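PDB 3L49: ABC sugar (Ribose) transporter, periplasmic substrate-binding subunit from Rhodobacter sphaeroides, which probably binds a sugar in the periplasm as the soluble receptor of an ABC importer. Local coordinates for residues I10-D16 with I39-R45; E30-L34 with K253-Q257; D63-L69 with P88-T94; I100-N106 with V268-A274. All coordinates share one frame; numbering follows the deposited sequence.

Contact 1: residues I10-D16 with I39-R45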
loop_
_atom_site.group_PDB
_atom_site.type_symbol
_atom_site.label_atom_id
_atom_site.label_comp_id
_atom_site.label_asym_id
_atom_site.label_seq_id
_atom_site.Cartn_x
_atom_site.Cartn_y
_atom_site.Cartn_z
ATOM N N ILE A 10 -11.911 11.199 -9.827
ATOM C CA ILE A 10 -11.072 10.221 -9.126
ATOM C C ILE A 10 -10.368 9.348 -10.160
ATOM O O ILE A 10 -11.024 8.772 -11.031
ATOM C CB ILE A 10 -11.913 9.288 -8.211
ATOM C CG1 ILE A 10 -12.665 10.085 -7.144
ATOM C CG2 ILE A 10 -11.041 8.195 -7.563
ATOM C CD1 ILE A 10 -13.876 9.346 -6.646
ATOM N N THR A 11 -9.045 9.257 -10.071
ATOM C CA THR A 11 -8.281 8.326 -10.907
ATOM C C THR A 11 -7.436 7.352 -10.061
ATOM O O THR A 11 -6.427 7.726 -9.484
ATOM C CB THR A 11 -7.452 9.045 -12.046
ATOM O OG1 THR A 11 -6.536 8.120 -12.646
ATOM C CG2 THR A 11 -6.665 10.247 -11.531
ATOM N N ALA A 12 -7.884 6.102 -9.986
ATOM C CA ALA A 12 -7.200 5.055 -9.238
ATOM C C ALA A 12 -6.619 4.031 -10.196
ATOM O O ALA A 12 -7.181 3.798 -11.266
ATOM C CB ALA A 12 -8.174 4.376 -8.313
ATOM N N ILE A 13 -5.517 3.393 -9.820
ATOM C CA ILE A 13 -4.955 2.370 -10.705
ATOM C C ILE A 13 -5.715 1.033 -10.623
ATOM O O ILE A 13 -5.642 0.221 -11.534
ATOM C CB ILE A 13 -3.415 2.196 -10.551
ATOM C CG1 ILE A 13 -2.841 1.456 -11.777
ATOM C CG2 ILE A 13 -3.062 1.539 -9.212
ATOM C CD1 ILE A 13 -1.338 1.519 -11.946
ATOM N N GLY A 14 -6.468 0.817 -9.552
ATOM C CA GLY A 14 -7.271 -0.386 -9.458
ATOM C C GLY A 14 -8.230 -0.408 -8.294
ATOM O O GLY A 14 -8.199 0.471 -7.425
ATOM N N THR A 15 -9.105 -1.410 -8.311
ATOM C CA THR A 15 -9.971 -1.752 -7.179
ATOM C C THR A 15 -9.922 -3.272 -7.025
ATOM O O THR A 15 -10.838 -3.886 -6.472
ATOM C CB THR A 15 -11.446 -1.302 -7.387
ATOM O OG1 THR A 15 -12.069 -2.123 -8.382
ATOM C CG2 THR A 15 -11.541 0.168 -7.798
ATOM N N ASP A 16 -8.831 -3.852 -7.530
ATOM C CA ASP A 16 -8.629 -5.298 -7.639
ATOM C C ASP A 16 -8.660 -6.024 -6.291
ATOM O O ASP A 16 -9.126 -7.161 -6.213
ATOM C CB ASP A 16 -7.295 -5.569 -8.354
ATOM C CG ASP A 16 -7.207 -6.967 -8.945
ATOM O OD1 ASP A 16 -8.043 -7.306 -9.815
ATOM O OD2 ASP A 16 -6.278 -7.716 -8.559
ATOM N N ILE A 39 -16.655 11.902 -10.742
ATOM C CA ILE A 39 -16.293 11.183 -11.955
ATOM C C ILE A 39 -15.242 10.151 -11.558
ATOM O O ILE A 39 -14.062 10.473 -11.393
ATOM C CB ILE A 39 -15.797 12.113 -13.083
ATOM C CG1 ILE A 39 -16.906 13.094 -13.483
ATOM C CG2 ILE A 39 -15.316 11.291 -14.304
ATOM C CD1 ILE A 39 -16.472 14.169 -14.467
ATOM N N ALA A 40 -15.691 8.913 -11.391
ATOM C CA ALA A 40 -14.853 7.855 -10.854
ATOM C C ALA A 40 -14.287 6.954 -11.939
ATOM O O ALA A 40 -15.021 6.207 -12.589
ATOM C CB ALA A 40 -15.633 7.046 -9.839
ATOM N N LEU A 41 -12.969 7.008 -12.113
ATOM C CA LEU A 41 -12.298 6.177 -13.111
ATOM C C LEU A 41 -11.320 5.170 -12.491
ATOM O O LEU A 41 -10.523 5.514 -11.609
ATOM C CB LEU A 41 -11.608 7.050 -14.166
ATOM C CG LEU A 41 -12.480 8.039 -14.963
ATOM C CD1 LEU A 41 -11.596 9.033 -15.664
ATOM C CD2 LEU A 41 -13.432 7.360 -15.980
ATOM N N ASP A 42 -11.412 3.929 -12.963
ATOM C CA ASP A 42 -10.624 2.802 -12.471
ATOM C C ASP A 42 -9.805 2.233 -13.638
ATOM O O ASP A 42 -10.351 1.861 -14.677
ATOM C CB ASP A 42 -11.564 1.749 -11.856
ATOM C CG ASP A 42 -10.892 0.386 -11.597
ATOM O OD1 ASP A 42 -9.665 0.221 -11.769
ATOM O OD2 ASP A 42 -11.622 -0.547 -11.203
ATOM N N ALA A 43 -8.496 2.136 -13.443
ATOM C CA ALA A 43 -7.593 1.782 -14.540
ATOM C C ALA A 43 -7.454 0.290 -14.781
ATOM O O ALA A 43 -6.866 -0.113 -15.788
ATOM C CB ALA A 43 -6.230 2.417 -14.332
ATOM N N GLY A 44 -7.992 -0.519 -13.869
ATOM C CA GLY A 44 -7.858 -1.976 -13.928
ATOM C C GLY A 44 -6.416 -2.472 -13.966
ATOM O O GLY A 44 -6.100 -3.394 -14.717
ATOM N N ARG A 45 -5.549 -1.832 -13.175
ATOM C CA ARG A 45 -4.113 -2.167 -13.046
ATOM C C ARG A 45 -3.284 -2.001 -14.333
ATOM O O ARG A 45 -2.152 -2.491 -14.445
ATOM C CB ARG A 45 -3.916 -3.536 -12.375
ATOM C CG ARG A 45 -4.252 -3.520 -10.880
ATOM C CD ARG A 45 -3.094 -2.924 -10.083
ATOM N NE ARG A 45 -3.480 -2.471 -8.748
ATOM C CZ ARG A 45 -2.676 -1.798 -7.926
ATOM N NH1 ARG A 45 -1.433 -1.499 -8.297
ATOM N NH2 ARG A 45 -3.115 -1.416 -6.733
HETATM O O HOH W 1 -5.923 -2.748 -7.377
#
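The first beta-alpha-beta crossover of the N-terminal lobe brings strand 7-12 and the edge strand 37-42 side by side. They run parallel: Ile10 N gives a 2.8 Å bond to Ile39 O, Ile10 O takes Leu41 N, Ala12 N reaches Leu41 O, and Ala12 O takes Ala43 N. Helix 18-33 packs over the face carrying Ile10, Ala12 and Ala40, while helix 47-60 lies on the side of Thr11, whose hydroxyl bonds to Gln50. As in other periplasmic binding proteins, loops at the C-terminal ends of the strands line the cleft. Here the loops stay joined by Arg45 N, 2.6 Å from Ile13 O. Asp42 serves both: OD1 accepts Gly44 N at 2.8 Å, an Asx turn, and OD2 takes Thr15 OG1 at 3.3 Å; each donor stands about 40° out of the carboxylate plane. The guanidinium of Arg45 lies flat under Ile13, whose CG2 sits 3.5 Å above its centre. Ile13 CG1 is anti to the backbone N (chi1 -162°), which leaves CG2 to face the guanidinium. At its edge a water accepts from Arg45 NE at 2.8 Å and from Asp16 N, while Arg45 NH2 forms a salt bridge with Asp20 and bonds weakly to an unidentified ligand.

Contact 2: residues E30-L34 with K253-Q257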
loop_
_atom_site.group_PDB
_atom_site.type_symbol
_atom_site.label_atom_id
_atom_site.label_comp_id
_atom_site.label_asym_id
_atom_site.label_seq_id
_atom_site.Cartn_x
_atom_site.Cartn_y
_atom_site.Cartn_z
ATOM N N GLU A 30 -18.024 10.017 -0.062
ATOM C CA GLU A 30 -17.812 11.306 0.583
ATOM C C GLU A 30 -18.106 12.488 -0.339
ATOM O O GLU A 30 -18.664 13.498 0.106
ATOM C CB GLU A 30 -16.404 11.398 1.197
ATOM C CG GLU A 30 -16.247 12.478 2.288
ATOM C CD GLU A 30 -17.246 12.355 3.465
ATOM O OE1 GLU A 30 -17.815 11.262 3.701
ATOM O OE2 GLU A 30 -17.454 13.367 4.174
ATOM N N ILE A 31 -17.741 12.353 -1.615
ATOM C CA ILE A 31 -18.048 13.368 -2.625
ATOM C C ILE A 31 -19.559 13.583 -2.694
ATOM O O ILE A 31 -20.038 14.712 -2.556
ATOM C CB ILE A 31 -17.491 13.011 -4.021
ATOM C CG1 ILE A 31 -15.965 13.121 -4.037
ATOM C CG2 ILE A 31 -18.062 13.960 -5.073
ATOM C CD1 ILE A 31 -15.287 12.355 -5.184
ATOM N N GLU A 32 -20.288 12.481 -2.854
ATOM C CA GLU A 32 -21.739 12.502 -2.942
ATOM C C GLU A 32 -22.397 12.960 -1.648
ATOM O O GLU A 32 -23.391 13.685 -1.687
ATOM C CB GLU A 32 -22.261 11.137 -3.375
ATOM C CG GLU A 32 -21.829 10.750 -4.795
ATOM C CD GLU A 32 -22.298 9.363 -5.219
ATOM O OE1 GLU A 32 -22.000 8.968 -6.368
ATOM O OE2 GLU A 32 -22.959 8.666 -4.411
ATOM N N ARG A 33 -21.827 12.565 -0.510
ATOM C CA ARG A 33 -22.333 12.994 0.794
ATOM C C ARG A 33 -22.289 14.516 0.959
ATOM O O ARG A 33 -23.254 15.120 1.434
ATOM C CB ARG A 33 -21.552 12.328 1.927
ATOM C CG ARG A 33 -22.135 12.612 3.289
ATOM C CD ARG A 33 -21.296 12.056 4.428
ATOM N NE ARG A 33 -20.198 12.921 4.875
ATOM C CZ ARG A 33 -20.315 14.011 5.638
ATOM N NH1 ARG A 33 -21.499 14.455 6.041
ATOM N NH2 ARG A 33 -19.228 14.687 5.979
ATOM N N LEU A 34 -21.178 15.126 0.545
ATOM C CA LEU A 34 -20.996 16.581 0.627
ATOM C C LEU A 34 -21.735 17.352 -0.486
ATOM O O LEU A 34 -21.646 18.585 -0.574
ATOM C CB LEU A 34 -19.499 16.928 0.630
ATOM C CG LEU A 34 -18.630 16.399 1.775
ATOM C CD1 LEU A 34 -17.151 16.654 1.490
ATOM C CD2 LEU A 34 -19.033 17.014 3.117
ATOM N N LYS A 253 -12.050 9.113 2.739
ATOM C CA LYS A 253 -12.918 10.127 3.340
ATOM C C LYS A 253 -12.183 11.433 3.601
ATOM O O LYS A 253 -12.702 12.506 3.303
ATOM C CB LYS A 253 -13.476 9.619 4.660
ATOM C CG LYS A 253 -14.906 10.012 4.898
ATOM C CD LYS A 253 -15.297 9.872 6.353
ATOM C CE LYS A 253 -16.801 9.662 6.485
ATOM N NZ LYS A 253 -17.424 10.650 7.403
ATOM N N LEU A 254 -10.968 11.324 4.142
ATOM C CA LEU A 254 -10.178 12.486 4.563
ATOM C C LEU A 254 -9.626 13.280 3.385
ATOM O O LEU A 254 -9.511 14.506 3.458
ATOM C CB LEU A 254 -9.024 12.045 5.471
ATOM C CG LEU A 254 -9.286 11.644 6.924
ATOM C CD1 LEU A 254 -8.120 10.818 7.460
ATOM C CD2 LEU A 254 -9.541 12.875 7.792
ATOM N N ALA A 255 -9.274 12.561 2.317
ATOM C CA ALA A 255 -8.802 13.151 1.071
ATOM C C ALA A 255 -9.847 14.067 0.434
ATOM O O ALA A 255 -9.509 15.134 -0.067
ATOM C CB ALA A 255 -8.375 12.059 0.095
ATOM N N VAL A 256 -11.112 13.650 0.481
ATOM C CA VAL A 256 -12.218 14.422 -0.087
ATOM C C VAL A 256 -12.471 15.700 0.721
ATOM O O VAL A 256 -12.809 16.743 0.156
ATOM C CB VAL A 256 -13.503 13.556 -0.252
ATOM C CG1 VAL A 256 -14.675 14.379 -0.778
ATOM C CG2 VAL A 256 -13.234 12.413 -1.200
ATOM N N GLN A 257 -12.289 15.648 2.035
ATOM C CA GLN A 257 -12.459 16.883 2.798
ATOM C C GLN A 257 -11.247 17.801 2.751
ATOM O O GLN A 257 -11.371 18.971 3.052
ATOM C CB GLN A 257 -12.983 16.673 4.216
ATOM C CG GLN A 257 -12.747 15.330 4.810
ATOM C CD GLN A 257 -13.928 14.875 5.638
ATOM O OE1 GLN A 257 -13.769 14.496 6.792
ATOM N NE2 GLN A 257 -15.123 14.917 5.055
#
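Two helices on the same side of the N-terminal lobe's alpha/beta sheet meet here: the C-terminal end of helix 18-33 and the middle of helix 248-263, elements more than two hundred residues apart in sequence. The meeting has an apolar floor near the sheet and a charged rim. On the floor Val256 points its CG1 at the first helix, anti to its own backbone N (chi1 177°), and that methyl lies 3.7 Å from Ile31 CG1, the two side chains crossing at about a right angle. Apart from this floor, beside Leu3 from the start of the chain, Leu34 slides past Val256 in the opposite direction, its CD1 4.1 Å from Val256 CG1. Leu3 touches Val256 as well.

Glu30 links floor and rim. Its CB and CG lie against Val256 CB, and the bend at chi2 (56°) turns the carboxylate toward Arg33, one turn on in the same helix. Arg33 grips it side-on with NE and NH2, the carboxylate carbon lying at the edge of the guanidinium and in its plane; Arg33 NH2 uses the syn lone pair of Glu30 OE2 at 2.9 Å. Across the helices, Lys253 runs its aliphatic chain past Glu30, and NZ completes the salt-bridge network through a long 3.8 Å contact with Glu30 OE1. Were Glu30 replaced by alanine, Arg33 would lose its acid mate, and it and Lys253 would probably be left as close like charges with no carboxylate between them. Gln257 NE2 comes to 2.9 Å from Glu30 OE2, its amide plane turned 82° from the carboxylate.

Contact 3: residues D63-L69 with P88-T94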
loop_
_atom_site.group_PDB
_atom_site.type_symbol
_atom_site.label_atom_id
_atom_site.label_comp_id
_atom_site.label_asym_id
_atom_site.label_seq_id
_atom_site.Cartn_x
_atom_site.Cartn_y
_atom_site.Cartn_z
ATOM N N ASP A 63 -13.580 20.380 -10.861
ATOM C CA ASP A 63 -13.123 21.324 -9.841
ATOM C C ASP A 63 -11.843 20.861 -9.114
ATOM O O ASP A 63 -11.091 21.700 -8.613
ATOM C CB ASP A 63 -14.250 21.656 -8.857
ATOM C CG ASP A 63 -15.491 22.212 -9.556
ATOM O OD1 ASP A 63 -15.668 23.450 -9.580
ATOM O OD2 ASP A 63 -16.277 21.413 -10.104
ATOM N N ALA A 64 -11.609 19.543 -9.072
ATOM C CA ALA A 64 -10.338 18.947 -8.620
ATOM C C ALA A 64 -10.202 17.476 -9.008
ATOM O O ALA A 64 -11.188 16.798 -9.291
ATOM C CB ALA A 64 -10.156 19.100 -7.110
ATOM N N ILE A 65 -8.968 16.985 -9.003
ATOM C CA ILE A 65 -8.683 15.569 -9.270
ATOM C C ILE A 65 -8.039 14.894 -8.048
ATOM O O ILE A 65 -7.131 15.461 -7.426
ATOM C CB ILE A 65 -7.809 15.413 -10.545
ATOM C CG1 ILE A 65 -8.634 15.785 -11.787
ATOM C CG2 ILE A 65 -7.231 13.985 -10.680
ATOM C CD1 ILE A 65 -7.818 15.971 -13.070
ATOM N N ILE A 66 -8.540 13.708 -7.686
ATOM C CA ILE A 66 -7.869 12.854 -6.700
ATOM C C ILE A 66 -7.238 11.645 -7.369
ATOM O O ILE A 66 -7.911 10.856 -8.020
ATOM C CB ILE A 66 -8.787 12.368 -5.554
ATOM C CG1 ILE A 66 -9.690 13.489 -5.025
ATOM C CG2 ILE A 66 -7.933 11.825 -4.421
ATOM C CD1 ILE A 66 -10.644 13.031 -3.928
ATOM N N GLU A 67 -5.931 11.507 -7.214
ATOM C CA GLU A 67 -5.220 10.392 -7.810
ATOM C C GLU A 67 -4.939 9.344 -6.726
ATOM O O GLU A 67 -4.477 9.679 -5.645
ATOM C CB GLU A 67 -3.925 10.904 -8.453
ATOM C CG GLU A 67 -3.334 10.009 -9.538
ATOM C CD GLU A 67 -2.713 8.738 -8.991
ATOM O OE1 GLU A 67 -2.130 8.780 -7.887
ATOM O OE2 GLU A 67 -2.829 7.694 -9.661
ATOM N N GLN A 68 -5.188 8.074 -7.025
ATOM C CA GLN A 68 -4.920 7.004 -6.058
ATOM C C GLN A 68 -3.933 5.954 -6.570
ATOM O O GLN A 68 -4.190 5.287 -7.568
ATOM C CB GLN A 68 -6.230 6.350 -5.636
ATOM C CG GLN A 68 -6.082 5.118 -4.779
ATOM C CD GLN A 68 -7.417 4.603 -4.299
ATOM O OE1 GLN A 68 -8.306 5.381 -3.963
ATOM N NE2 GLN A 68 -7.569 3.279 -4.268
ATOM N N LEU A 69 -2.804 5.834 -5.872
ATOM C CA LEU A 69 -1.754 4.823 -6.129
ATOM C C LEU A 69 -1.181 4.802 -7.547
ATOM O O LEU A 69 -1.370 5.737 -8.317
ATOM C CB LEU A 69 -2.209 3.424 -5.691
ATOM C CG LEU A 69 -2.235 3.217 -4.176
ATOM C CD1 LEU A 69 -3.258 2.169 -3.800
ATOM C CD2 LEU A 69 -0.842 2.856 -3.639
ATOM N N PRO A 88 -6.745 21.627 -9.453
ATOM C CA PRO A 88 -6.211 21.231 -8.147
ATOM C C PRO A 88 -6.039 19.716 -8.024
ATOM O O PRO A 88 -6.964 18.953 -8.318
ATOM C CB PRO A 88 -7.277 21.732 -7.174
ATOM C CG PRO A 88 -7.962 22.824 -7.889
ATOM C CD PRO A 88 -7.995 22.397 -9.313
ATOM N N LEU A 89 -4.847 19.293 -7.615
ATOM C CA LEU A 89 -4.522 17.874 -7.523
ATOM C C LEU A 89 -4.309 17.413 -6.072
ATOM O O LEU A 89 -3.580 18.027 -5.299
ATOM C CB LEU A 89 -3.308 17.537 -8.410
ATOM C CG LEU A 89 -2.748 16.110 -8.467
ATOM C CD1 LEU A 89 -3.807 15.056 -8.824
ATOM C CD2 LEU A 89 -1.572 16.046 -9.432
ATOM N N PHE A 90 -4.983 16.324 -5.728
ATOM C CA PHE A 90 -4.907 15.714 -4.414
ATOM C C PHE A 90 -4.570 14.259 -4.646
ATOM O O PHE A 90 -4.966 13.686 -5.660
ATOM C CB PHE A 90 -6.251 15.850 -3.700
ATOM C CG PHE A 90 -6.576 17.257 -3.317
ATOM C CD1 PHE A 90 -6.254 17.731 -2.051
ATOM C CD2 PHE A 90 -7.176 18.126 -4.226
ATOM C CE1 PHE A 90 -6.535 19.042 -1.683
ATOM C CE2 PHE A 90 -7.463 19.444 -3.864
ATOM C CZ PHE A 90 -7.136 19.897 -2.593
ATOM N N THR A 91 -3.819 13.656 -3.734
ATOM C CA THR A 91 -3.524 12.233 -3.859
ATOM C C THR A 91 -3.903 11.441 -2.624
ATOM O O THR A 91 -3.939 11.980 -1.516
ATOM C CB THR A 91 -2.032 11.955 -4.144
ATOM O OG1 THR A 91 -1.234 12.581 -3.134
ATOM C CG2 THR A 91 -1.614 12.460 -5.530
ATOM N N VAL A 92 -4.207 10.162 -2.831
ATOM C CA VAL A 92 -4.145 9.210 -1.739
ATOM C C VAL A 92 -2.979 8.260 -1.986
ATOM O O VAL A 92 -2.855 7.672 -3.066
ATOM C CB VAL A 92 -5.528 8.534 -1.359
ATOM C CG1 VAL A 92 -6.698 9.231 -2.027
ATOM C CG2 VAL A 92 -5.566 7.042 -1.610
ATOM N N ASP A 93 -2.082 8.215 -0.999
ATOM C CA ASP A 93 -0.828 7.438 -1.009
ATOM C C ASP A 93 0.280 7.918 -1.949
ATOM O O ASP A 93 1.462 7.707 -1.666
ATOM C CB ASP A 93 -1.081 5.934 -1.184
ATOM C CG ASP A 93 -1.488 5.259 0.111
ATOM O OD1 ASP A 93 -1.773 5.960 1.106
ATOM O OD2 ASP A 93 -1.513 4.013 0.140
ATOM N N THR A 94 -0.084 8.558 -3.055
ATOM C CA THR A 94 0.905 8.947 -4.054
ATOM C C THR A 94 1.634 10.216 -3.618
ATOM O O THR A 94 1.174 11.334 -3.857
ATOM C CB THR A 94 0.270 9.096 -5.459
ATOM O OG1 THR A 94 -0.543 7.948 -5.734
ATOM C CG2 THR A 94 1.351 9.214 -6.549
#
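Leu89 and Ile65 meet on one face of a parallel strand pair, Leu89 CD1 lying 4.0 Å from Ile65 CG2 as the two side chains cross at a slant. The same methyl drops into the hollow over Ile65 O, and Glu67 CB continues the ridge, lying beside Thr91 CG2. On the other face the bumps are staggered. Ile66 pushes CG2 against Val92 CG1 (3.7 Å), while Val92 CG2 fills the angle beside the aliphatic part of Gln68, 3.7 Å from its CG. Toward the start of the strands the methyl of Ala64 leaves room for two larger neighbours: Pro88 CB lies 3.9 Å from Ala64 CB, and the Phe90 ring comes by with CE2. Pro88 also sets CD against Asp63 O.

Between the faces runs a ladder of four bonds, from Pro88 O, which accepts Ile65 N, to Glu67 O, which accepts Val92 N; a weak fifth follows, Leu69 N to Val92 O. Within its strand Glu67 bends at chi2 (-72°), putting OE1 beside Thr94: Glu67 OE1 accepts from Thr94 OG1 at 2.8 Å, nearly in line with its C-O bond. This buried bond joins one strand to the loop that follows the other. Beyond it, Leu69 CD2 lies alongside Asp93 CB.

The pair forms a beta-alpha-beta unit through helix 72-84, whose Ile82, Leu79 and Leu75 pack over Ile65, Leu89 and Glu67. Val256 and Val259 of helix 248-263 cover Ile66 on the opposite face, and strands 7-12 and 101-105 flank the pair.

Contact 4: residues I100-N106 with V268-A274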
loop_
_atom_site.group_PDB
_atom_site.type_symbol
_atom_site.label_atom_id
_atom_site.label_comp_id
_atom_site.label_asym_id
_atom_site.label_seq_id
_atom_site.Cartn_x
_atom_site.Cartn_y
_atom_site.Cartn_z
ATOM N N ILE A 100 -1.342 19.282 -4.010
ATOM C CA ILE A 100 -1.630 20.179 -2.892
ATOM C C ILE A 100 -1.548 19.411 -1.559
ATOM O O ILE A 100 -0.979 19.892 -0.578
ATOM C CB ILE A 100 -3.034 20.828 -3.074
ATOM C CG1 ILE A 100 -2.982 21.877 -4.191
ATOM C CG2 ILE A 100 -3.562 21.453 -1.767
ATOM C CD1 ILE A 100 -4.308 22.106 -4.888
ATOM N N ASN A 101 -2.090 18.201 -1.555
ATOM C CA ASN A 101 -2.209 17.396 -0.350
ATOM C C ASN A 101 -2.093 15.915 -0.705
ATOM O O ASN A 101 -2.567 15.479 -1.753
ATOM C CB ASN A 101 -3.545 17.715 0.360
ATOM C CG ASN A 101 -3.867 16.745 1.507
ATOM O OD1 ASN A 101 -4.408 15.661 1.284
ATOM N ND2 ASN A 101 -3.554 17.148 2.740
ATOM N N ASN A 102 -1.445 15.159 0.169
ATOM C CA ASN A 102 -1.414 13.714 0.083
ATOM C C ASN A 102 -2.002 13.111 1.348
ATOM O O ASN A 102 -1.389 13.198 2.402
ATOM C CB ASN A 102 0.025 13.224 -0.103
ATOM C CG ASN A 102 0.117 11.714 -0.181
ATOM O OD1 ASN A 102 -0.630 11.068 -0.918
ATOM N ND2 ASN A 102 1.037 11.142 0.579
ATOM N N THR A 103 -3.192 12.519 1.246
ATOM C CA THR A 103 -3.784 11.792 2.368
ATOM C C THR A 103 -3.304 10.338 2.332
ATOM O O THR A 103 -3.311 9.714 1.284
ATOM C CB THR A 103 -5.332 11.888 2.372
ATOM O OG1 THR A 103 -5.721 13.268 2.396
ATOM C CG2 THR A 103 -5.919 11.197 3.600
ATOM N N THR A 104 -2.884 9.814 3.481
ATOM C CA THR A 104 -2.136 8.556 3.543
ATOM C C THR A 104 -2.058 8.056 4.991
ATOM O O THR A 104 -2.835 8.486 5.824
ATOM C CB THR A 104 -0.710 8.739 2.917
ATOM O OG1 THR A 104 -0.004 7.490 2.881
ATOM C CG2 THR A 104 0.109 9.803 3.672
ATOM N N SER A 105 -1.134 7.136 5.273
ATOM C CA SER A 105 -0.796 6.727 6.631
ATOM C C SER A 105 0.647 7.107 6.911
ATOM O O SER A 105 1.355 7.567 6.010
ATOM C CB SER A 105 -0.959 5.220 6.793
ATOM O OG SER A 105 -2.318 4.847 6.721
ATOM N N ASN A 106 1.089 6.917 8.153
ATOM C CA ASN A 106 2.478 7.185 8.494
ATOM C C ASN A 106 3.313 5.966 8.159
ATOM O O ASN A 106 3.522 5.080 8.987
ATOM C CB ASN A 106 2.638 7.578 9.962
ATOM C CG ASN A 106 4.028 8.126 10.276
ATOM O OD1 ASN A 106 4.968 7.971 9.494
ATOM N ND2 ASN A 106 4.160 8.771 11.432
ATOM N N VAL A 268 -5.070 23.930 3.798
ATOM C CA VAL A 268 -4.938 22.490 3.795
ATOM C C VAL A 268 -3.461 22.198 4.026
ATOM O O VAL A 268 -2.599 22.836 3.427
ATOM C CB VAL A 268 -5.437 21.895 2.443
ATOM C CG1 VAL A 268 -5.203 20.401 2.359
ATOM C CG2 VAL A 268 -6.915 22.184 2.250
ATOM N N LYS A 269 -3.183 21.256 4.922
ATOM C CA LYS A 269 -1.827 20.783 5.187
ATOM C C LYS A 269 -1.265 19.979 4.012
ATOM O O LYS A 269 -2.027 19.365 3.266
ATOM C CB LYS A 269 -1.820 19.947 6.473
ATOM C CG LYS A 269 -2.060 20.770 7.735
ATOM C CD LYS A 269 -0.869 21.671 8.039
ATOM C CE LYS A 269 -1.271 22.879 8.863
ATOM N NZ LYS A 269 -1.761 22.493 10.213
ATOM N N PRO A 270 0.070 19.969 3.840
ATOM C CA PRO A 270 0.672 19.206 2.733
ATOM C C PRO A 270 0.412 17.692 2.773
ATOM O O PRO A 270 0.518 17.033 1.741
ATOM C CB PRO A 270 2.170 19.489 2.889
ATOM C CG PRO A 270 2.333 19.884 4.315
ATOM C CD PRO A 270 1.104 20.665 4.629
ATOM N N PHE A 271 0.087 17.158 3.952
ATOM C CA PHE A 271 -0.296 15.749 4.107
ATOM C C PHE A 271 -1.292 15.548 5.247
ATOM O O PHE A 271 -1.416 16.386 6.139
ATOM C CB PHE A 271 0.934 14.832 4.285
ATOM C CG PHE A 271 1.810 15.194 5.462
ATOM C CD1 PHE A 271 2.860 16.094 5.312
ATOM C CD2 PHE A 271 1.588 14.627 6.719
ATOM C CE1 PHE A 271 3.668 16.433 6.390
ATOM C CE2 PHE A 271 2.390 14.968 7.807
ATOM C CZ PHE A 271 3.432 15.869 7.638
ATOM N N THR A 272 -2.010 14.436 5.198
ATOM C CA THR A 272 -2.911 14.033 6.274
ATOM C C THR A 272 -2.706 12.541 6.510
ATOM O O THR A 272 -2.821 11.750 5.580
ATOM C CB THR A 272 -4.377 14.305 5.901
ATOM O OG1 THR A 272 -4.493 15.648 5.425
ATOM C CG2 THR A 272 -5.290 14.133 7.099
ATOM N N PHE A 273 -2.380 12.165 7.743
ATOM C CA PHE A 273 -2.292 10.756 8.116
ATOM C C PHE A 273 -3.604 10.253 8.728
ATOM O O PHE A 273 -4.225 10.950 9.526
ATOM C CB PHE A 273 -1.165 10.507 9.126
ATOM C CG PHE A 273 0.213 10.777 8.598
ATOM C CD1 PHE A 273 1.213 11.212 9.462
ATOM C CD2 PHE A 273 0.522 10.602 7.254
ATOM C CE1 PHE A 273 2.504 11.459 8.995
ATOM C CE2 PHE A 273 1.804 10.851 6.778
ATOM C CZ PHE A 273 2.799 11.277 7.650
ATOM N N ALA A 274 -4.021 9.050 8.340
ATOM C CA ALA A 274 -4.990 8.273 9.118
ATOM C C ALA A 274 -4.165 7.422 10.082
ATOM O O ALA A 274 -2.984 7.209 9.830
ATOM C CB ALA A 274 -5.843 7.397 8.213
HETATM O O HOH W 2 -0.577 6.466 10.296
#
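With CG turned anti to the backbone N (chi1 170°) and the amide swung across by chi2 (-84°), Asn101 reaches over the segment 268-274 with both N-H groups of ND2. One meets Lys269 O at 2.7 Å, the other Thr272 OG1 at 3.2 Å; both acceptors lie in the amide plane. Asn258 of helix 248-263 bonds the hydroxyls of Thr272 and Thr103. A leucine at Asn101 would probably leave Lys269 O without this donor and the turn before the strand less firmly held.

Beyond this fork the strands pair in parallel. Asn102 N and O bond to Pro270 O and Thr272 N, the donors standing well above the carbonyl planes, whereas in the bonds of Thr104 N to Thr272 O and Ala274 N to Thr104 O the acceptors are met more nearly in line with the C=O. The Phe273 ring is sandwiched: Asn106 CB makes a CH-pi contact over one face, 4.1 Å from the centroid, with its amide only 16° from parallel, and Phe271 CD2 covers the opposite face near the rim. Thr104 CG2 touches the ring edge in plane. Asn106 OD1 also N-caps helix 107-122 at Ser109 N.

Parallel pairing adds the returning C-terminal strand to the N-terminal lobe's sheet, as in this fold, and the join has polar groups at both ends: an amide fork at one, a water between Asn106 N and Ala274 O at the other.

How the contacts relate
From the N terminus, contact 1 closes the first loop, around helix 18-33, and contact 3 the next but one, around helix 72-84; the two stand in series and are joined where Thr11 bonds to Ile66 and Gln68. Contacts 2 and 4 are the long closures. Contact 2 starts within the loop of contact 1 and ends far beyond it, so the two cross; contact 3 falls wholly inside its span. Contact 4 crosses contact 2 in turn. Strands of contacts 1, 3 and 4 belong to one sheet, Thr91 and Asn102 joining the last two, while contact 2 pairs helices above it, Val256 resting on Ile66 and Ala255 on Thr103.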